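Regulatory protein E2 (Bovine papillomavirus type 1, PDB 2JEX) helps to start viral DNA replication by working with the helicase E1, and regulates viral transcription, here represented by its N-terminal transactivation domain. Local coordinates at residues Lys25-Asp28 / His29-Tyr32. The protein carries 1 engineered substitution. Numbering follows the deposited sequence.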
loop_
_atom_site.group_PDB
_atom_site.type_symbol
_atom_site.label_atom_id
_atom_site.label_comp_id
_atom_site.label_asym_id
_atom_site.label_seq_id
_atom_site.Cartn_x
_atom_site.Cartn_y
_atom_site.Cartn_z
ATOM N N LYS A 25 2.344 8.619 14.529
ATOM C CA LYS A 25 1.132 9.443 14.502
ATOM C C LYS A 25 0.682 9.750 13.073
ATOM O O LYS A 25 1.480 10.182 12.243
ATOM C CB LYS A 25 1.315 10.730 15.323
ATOM C CG LYS A 25 0.230 11.792 15.104
ATOM C CD LYS A 25 -1.174 11.308 15.493
ATOM C CE LYS A 25 -2.255 12.201 14.895
ATOM N NZ LYS A 25 -2.298 13.533 15.586
ATOM N N LEU A 26 -0.606 9.521 12.815
ATOM C CA LEU A 26 -1.226 9.737 11.509
ATOM C C LEU A 26 -1.032 11.156 10.939
ATOM O O LEU A 26 -0.857 11.322 9.735
ATOM C CB LEU A 26 -2.720 9.369 11.564
ATOM C CG LEU A 26 -3.587 9.368 10.283
ATOM C CD1 LEU A 26 -2.907 8.694 9.065
ATOM C CD2 LEU A 26 -4.939 8.720 10.560
ATOM N N GLN A 27 -1.050 12.158 11.812
ATOM C CA GLN A 27 -0.930 13.555 11.412
ATOM C C GLN A 27 0.430 13.896 10.806
ATOM O O GLN A 27 0.514 14.685 9.875
ATOM C CB GLN A 27 -1.237 14.483 12.590
ATOM C CG GLN A 27 -1.457 15.939 12.201
ATOM C CD GLN A 27 -2.491 16.106 11.100
ATOM O OE1 GLN A 27 -2.237 16.764 10.092
ATOM N NE2 GLN A 27 -3.666 15.502 11.290
ATOM N N ASP A 28 1.490 13.296 11.334
ATOM C CA ASP A 28 2.814 13.446 10.744
ATOM C C ASP A 28 2.887 12.876 9.325
ATOM O O ASP A 28 3.635 13.383 8.487
ATOM C CB ASP A 28 3.865 12.789 11.634
ATOM C CG ASP A 28 4.111 13.563 12.906
ATOM O OD1 ASP A 28 4.054 12.952 13.995
ATOM O OD2 ASP A 28 4.356 14.786 12.822
ATOM N N HIS A 29 2.108 11.831 9.060
ATOM C CA HIS A 29 2.087 11.199 7.746
ATOM C C HIS A 29 1.228 11.978 6.752
ATOM O O HIS A 29 1.564 12.077 5.581
ATOM C CB HIS A 29 1.645 9.737 7.867
ATOM C CG HIS A 29 2.499 8.941 8.805
ATOM N ND1 HIS A 29 3.876 9.016 8.797
ATOM C CD2 HIS A 29 2.175 8.077 9.795
ATOM C CE1 HIS A 29 4.363 8.229 9.737
ATOM N NE2 HIS A 29 3.352 7.642 10.353
ATOM N N ILE A 30 0.121 12.530 7.232
ATOM C CA ILE A 30 -0.641 13.510 6.473
ATOM C C ILE A 30 0.297 14.633 6.027
ATOM O O ILE A 30 0.331 14.981 4.844
ATOM C CB ILE A 30 -1.840 14.063 7.290
ATOM C CG1 ILE A 30 -2.873 12.944 7.514
ATOM C CG2 ILE A 30 -2.455 15.309 6.589
ATOM C CD1 ILE A 30 -4.014 13.274 8.455
ATOM N N LEU A 31 1.073 15.156 6.978
ATOM C CA LEU A 31 2.062 16.208 6.743
ATOM C C LEU A 31 3.121 15.822 5.727
ATOM O O LEU A 31 3.463 16.619 4.861
ATOM C CB LEU A 31 2.740 16.592 8.059
ATOM C CG LEU A 31 2.420 17.892 8.796
ATOM C CD1 LEU A 31 1.064 18.496 8.426
ATOM C CD2 LEU A 31 2.541 17.660 10.302
ATOM N N TYR A 32 3.640 14.601 5.851
ATOM C CA TYR A 32 4.626 14.053 4.924
ATOM C C TYR A 32 4.088 13.989 3.498
ATOM O O TYR A 32 4.790 14.358 2.561
ATOM C CB TYR A 32 5.106 12.662 5.392
ATOM C CG TYR A 32 5.880 11.884 4.345
ATOM C CD1 TYR A 32 7.258 12.061 4.187
ATOM C CD2 TYR A 32 5.231 10.980 3.506
ATOM C CE1 TYR A 32 7.971 11.357 3.215
ATOM C CE2 TYR A 32 5.929 10.268 2.530
ATOM C CZ TYR A 32 7.294 10.460 2.391
ATOM O OH TYR A 32 7.972 9.762 1.422
HETATM O O HOH W 1 5.570 11.277 8.789
#
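His29 turns its imidazole back over the carbonyl oxygen of Lys25 in the first turn of helix 26-48, part of the bundle formed with helices 4-21 and 62-83 in the E2 transactivation domain. From its root outward, the side chain runs back along the helix. His29 CB sits 3.5 Å from Leu26 O; with CG beside the backbone N (chi1 -56°), the imidazole is swung toward the start of the helix. There Lys25 O lies over one ring face, 3.3 Å from His29 CD2 and 3.8 Å from His29 CG. NE2, at the far side of the ring, bonds to the carbonyl oxygen of Trp92, while His29 ND1 is 2.8 Å from a water oxygen. That water gives a weak hydrogen bond to Asp28 O, which also accepts the backbone N-H of Tyr32. With a partner on each ring nitrogen, the rotation of the ring is probably well defined.

The backbone meanwhile takes up the i to i+4 hydrogen bonding of an alpha helix. Ile30 N donates to Leu26 O at 2.9 Å, and Leu31 N to Gln27 O; Leu26 O gets a second, weak bond from His29 N.

On another flank, Gln27 bends at chi2 (52°), bringing its amide beside Ile30: Gln27 NE2 is 3.6 Å from Ile30 CD1, and OE1 approaches CG2. These are van der Waals touches, and the same CD1 lies 4.3 Å from Leu26 CG. Leu26 and Ile30 both pack on Leu79 of helix 62-83, whereas Tyr32 leans on helix 4-21. Asp28 directs its carboxylate back toward the link before the helix, where Asp28 OD1 is hydrogen-bonded to Ser23 OG, the same oxygen that is hydrogen-bonded to the backbone N of Lys25.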